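Local coordinates for mandelate racemase/muconate lactonizing protein (Paenibacillus sp., PDB 3QPE) that binds magnesium and D-galacturonic acid in its barrel active site and is probably an acid-sugar dehydratase of the enolase superfamily, at residues A208-N213 against A235-E240. Numbering follows the deposited sequence.
With MG (magnesium ion), chain F; DGU (D-galacturonic acid), chain G.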
ATOM      1  N   ALA A 208       6.098  14.275   3.304  1.00 19.56           N
ATOM      2  CA  ALA A 208       4.734  14.593   3.699  1.00 20.80           C
ATOM      3  C   ALA A 208       4.080  13.502   4.526  1.00 19.27           C
ATOM      4  O   ALA A 208       3.005  13.701   5.088  1.00 22.88           O
ATOM      5  CB  ALA A 208       3.875  14.912   2.451  1.00 20.62           C
ATOM      6  N   ASN A 209       4.726  12.350   4.620  1.00 18.89           N
ATOM      7  CA  ASN A 209       4.094  11.193   5.257  1.00 19.94           C
ATOM      8  C   ASN A 209       2.651  11.027   4.791  1.00 19.86           C
ATOM      9  O   ASN A 209       1.739  10.778   5.589  1.00 20.17           O
ATOM     10  CB  ASN A 209       4.200  11.243   6.783  1.00 25.31           C
ATOM     11  CG  ASN A 209       5.625  11.051   7.270  1.00 21.67           C
ATOM     12  OD1 ASN A 209       6.301  12.017   7.611  1.00 22.60           O
ATOM     13  ND2 ASN A 209       6.094   9.802   7.288  1.00 19.92           N
ATOM     14  N   ASN A 210       2.474  11.177   3.481  1.00 20.45           N
ATOM     15  CA  ASN A 210       1.229  10.856   2.802  1.00 22.41           C
ATOM     16  C   ASN A 210       0.098  11.812   3.128  1.00 21.13           C
ATOM     17  O   ASN A 210      -1.058  11.567   2.782  1.00 23.27           O
ATOM     18  CB  ASN A 210       0.824   9.409   3.089  1.00 21.88           C
ATOM     19  CG  ASN A 210       1.700   8.407   2.342  1.00 23.31           C
ATOM     20  OD1 ASN A 210       2.305   8.741   1.334  1.00 23.05           O
ATOM     21  ND2 ASN A 210       1.769   7.182   2.842  1.00 20.47           N
ATOM     22  N   ALA A 211       0.447  12.922   3.772  1.00 19.84           N
ATOM     23  CA  ALA A 211      -0.543  13.900   4.211  1.00 18.24           C
ATOM     24  C   ALA A 211      -1.109  14.807   3.113  1.00 21.94           C
ATOM     25  O   ALA A 211      -2.078  15.508   3.358  1.00 24.84           O
ATOM     26  CB  ALA A 211       0.033  14.754   5.357  1.00 20.89           C
ATOM     27  N   TYR A 212      -0.526  14.797   1.916  1.00 17.45           N
ATOM     28  CA  TYR A 212      -1.029  15.657   0.835  1.00 17.38           C
ATOM     29  C   TYR A 212      -1.996  14.907  -0.087  1.00 23.18           C
ATOM     30  O   TYR A 212      -2.202  13.704   0.064  1.00 23.81           O
ATOM     31  CB  TYR A 212       0.127  16.224  -0.012  1.00 16.27           C
ATOM     32  CG  TYR A 212       0.973  17.268   0.660  1.00 21.48           C
ATOM     33  CD1 TYR A 212       0.502  17.961   1.760  1.00 19.90           C
ATOM     34  CD2 TYR A 212       2.242  17.585   0.174  1.00 19.96           C
ATOM     35  CE1 TYR A 212       1.270  18.928   2.374  1.00 22.20           C
ATOM     36  CE2 TYR A 212       3.020  18.544   0.788  1.00 24.38           C
ATOM     37  CZ  TYR A 212       2.516  19.220   1.888  1.00 22.12           C
ATOM     38  OH  TYR A 212       3.263  20.189   2.519  1.00 22.43           O
ATOM     39  N   ASN A 213      -2.609  15.635  -1.017  1.00 21.32           N
ATOM     40  CA  ASN A 213      -3.158  15.032  -2.233  1.00 24.07           C
ATOM     41  C   ASN A 213      -2.407  15.642  -3.426  1.00 23.39           C
ATOM     42  O   ASN A 213      -1.417  16.339  -3.222  1.00 23.92           O
ATOM     43  CB  ASN A 213      -4.680  15.183  -2.314  1.00 18.34           C
ATOM     44  CG  ASN A 213      -5.130  16.625  -2.347  1.00 20.28           C
ATOM     45  OD1 ASN A 213      -4.355  17.513  -2.661  1.00 23.65           O
ATOM     46  ND2 ASN A 213      -6.391  16.861  -2.032  1.00 22.51           N
ATOM     47  N   ALA A 235       4.496  12.185  -0.831  1.00 19.40           N
ATOM     48  CA  ALA A 235       3.491  13.246  -0.894  1.00 18.16           C
ATOM     49  C   ALA A 235       2.126  12.670  -0.527  1.00 17.49           C
ATOM     50  O   ALA A 235       1.355  13.276   0.202  1.00 20.53           O
ATOM     51  CB  ALA A 235       3.454  13.858  -2.296  1.00 19.78           C
ATOM     52  N   PHE A 236       1.848  11.472  -1.038  1.00 22.56           N
ATOM     53  CA  PHE A 236       0.575  10.787  -0.839  1.00 20.57           C
ATOM     54  C   PHE A 236       0.858   9.305  -1.120  1.00 21.46           C
ATOM     55  O   PHE A 236       1.900   8.967  -1.694  1.00 20.99           O
ATOM     56  CB  PHE A 236      -0.486  11.333  -1.809  1.00 20.96           C
ATOM     57  CG  PHE A 236       0.051  11.620  -3.175  1.00 22.70           C
ATOM     58  CD1 PHE A 236       0.273  12.921  -3.586  1.00 24.30           C
ATOM     59  CD2 PHE A 236       0.381  10.586  -4.036  1.00 21.41           C
ATOM     60  CE1 PHE A 236       0.794  13.195  -4.838  1.00 22.10           C
ATOM     61  CE2 PHE A 236       0.900  10.855  -5.284  1.00 21.01           C
ATOM     62  CZ  PHE A 236       1.104  12.155  -5.692  1.00 22.81           C
ATOM     63  N   HIS A 237      -0.020   8.409  -0.690  1.00 21.70           N
ATOM     64  CA  HIS A 237       0.306   7.003  -0.868  1.00 20.61           C
ATOM     65  C   HIS A 237       0.531   6.719  -2.352  1.00 23.13           C
ATOM     66  O   HIS A 237      -0.268   7.130  -3.189  1.00 22.01           O
ATOM     67  CB  HIS A 237      -0.778   6.084  -0.321  1.00 23.82           C
ATOM     68  CG  HIS A 237      -0.436   4.638  -0.469  1.00 22.68           C
ATOM     69  ND1 HIS A 237       0.684   4.087   0.111  1.00 24.14           N
ATOM     70  CD2 HIS A 237      -1.022   3.646  -1.180  1.00 24.77           C
ATOM     71  CE1 HIS A 237       0.758   2.806  -0.211  1.00 27.11           C
ATOM     72  NE2 HIS A 237      -0.265   2.515  -0.998  1.00 24.79           N
ATOM     73  N   GLU A 238       1.617   6.015  -2.665  1.00 22.94           N
ATOM     74  CA  GLU A 238       2.029   5.804  -4.048  1.00 21.48           C
ATOM     75  C   GLU A 238       0.900   5.288  -4.953  1.00 20.15           C
ATOM     76  O   GLU A 238       0.157   4.375  -4.597  1.00 20.69           O
ATOM     77  CB  GLU A 238       3.253   4.887  -4.144  1.00 22.57           C
ATOM     78  CG  GLU A 238       3.100   3.557  -3.438  1.00 20.08           C
ATOM     79  CD  GLU A 238       3.679   3.598  -2.044  1.00 20.51           C
ATOM     80  OE1 GLU A 238       4.210   2.572  -1.566  1.00 21.05           O
ATOM     81  OE2 GLU A 238       3.591   4.673  -1.435  1.00 23.61           O
ATOM     82  N   ASP A 239       0.817   5.894  -6.124  1.00 22.26           N
ATOM     83  CA  ASP A 239      -0.253   5.671  -7.088  1.00 25.19           C
ATOM     84  C   ASP A 239       0.359   6.031  -8.442  1.00 23.11           C
ATOM     85  O   ASP A 239       0.798   7.163  -8.644  1.00 23.91           O
ATOM     86  CB  ASP A 239      -1.433   6.583  -6.749  1.00 21.74           C
ATOM     87  CG  ASP A 239      -2.599   6.445  -7.709  1.00 26.42           C
ATOM     88  OD1 ASP A 239      -2.356   6.236  -8.914  1.00 28.40           O
ATOM     89  OD2 ASP A 239      -3.766   6.557  -7.256  1.00 25.59           O
ATOM     90  N   GLU A 240       0.415   5.070  -9.356  1.00 23.12           N
ATOM     91  CA  GLU A 240       1.123   5.287 -10.615  1.00 23.06           C
ATOM     92  C   GLU A 240       0.533   6.440 -11.421  1.00 25.91           C
ATOM     93  O   GLU A 240       1.260   7.218 -12.042  1.00 25.60           O
ATOM     94  CB  GLU A 240       1.180   3.998 -11.461  1.00 21.35           C
ATOM     95  CG  GLU A 240       2.203   4.097 -12.569  1.00 27.84           C
ATOM     96  CD  GLU A 240       2.143   2.956 -13.580  1.00 30.88           C
ATOM     97  OE1 GLU A 240       1.313   2.031 -13.422  1.00 28.51           O
ATOM     98  OE2 GLU A 240       2.943   3.000 -14.533  1.00 25.23           O
TER
HETATM   99 MG    MG F 394       4.657   5.396   0.339  1.00 23.07          MG
HETATM  100  O1  DGU G 401       8.510   5.448  12.139  1.00 44.29           O
HETATM  101  O2  DGU G 401       6.972   7.799  11.889  1.00 28.84           O
HETATM  102  O5  DGU G 401       8.880   8.802   7.282  1.00 28.84           O
HETATM  103  O6B DGU G 401      11.441   9.137   6.223  1.00 20.72           O
HETATM  104  C1  DGU G 401       8.802   6.328  11.320  1.00 37.53           C
HETATM  105  C2  DGU G 401       8.349   7.796  11.482  1.00 32.00           C
HETATM  106  C3  DGU G 401       8.505   8.623  10.188  1.00 32.02           C
HETATM  107  C4  DGU G 401       9.880   8.462   9.493  1.00 29.49           C
HETATM  108  C5  DGU G 401       9.982   9.165   8.130  1.00 31.99           C
HETATM  109  C6  DGU G 401      11.357   8.949   7.460  1.00 30.27           C
HETATM  110  O3  DGU G 401       8.304  10.011  10.484  1.00 26.78           O
HETATM  111  O4  DGU G 401      10.133   7.076   9.267  1.00 38.55           O
HETATM  112  O6A DGU G 401      12.292   8.608   8.217  1.00 29.87           O
HETATM  113  O   HOH W   1      -2.079   9.179   1.316  1.00 22.74           O
HETATM  114  O   HOH W   2       3.564   7.198  -0.267  1.00 22.01           O
HETATM  115  O   HOH W   3       2.840   4.641   1.520  1.00 21.55           O
HETATM  116  O   HOH W   4       5.691   3.463   0.537  1.00 20.15           O
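Tyr212 meets Ala235 through its backbone first: Tyr212 N donates to Ala235 O over 3.0 Å. Tyr212 CB lies 3.2 Å from Ala235 O. With CG beside the backbone N (chi1 -71°), the Tyr212 ring then leads away from 235-240; its CG is still 4.0 Å from Ala235 O, Ala208 CB sits off-centre over one face, and OH at the tip is hydrogen-bonded to Asp187. Phe236 continues the contact, its CB 3.5 Å from Tyr212 O and its CD1 against the backbone of Asn213. Both segments follow neighbouring parallel strands, 204-207 and 229-233, at the C-terminal end of the enolase-superfamily barrel, where ligands bind. A type I' turn, closed by Ala211 N to Ala208 O, carries Asn209, whose ND2 donates to O5 of D-galacturonic acid. From the other segment, Glu238 OE2 binds magnesium at 2.2 Å, with Glu234 and Asp261 as the other protein ligands. A water links Asn210 O to His237 N, while a magnesium-bound water lies in the plane of the His237 ring, 2.6 Å from ND1; this imidazole stacks on His237 of the second subunit.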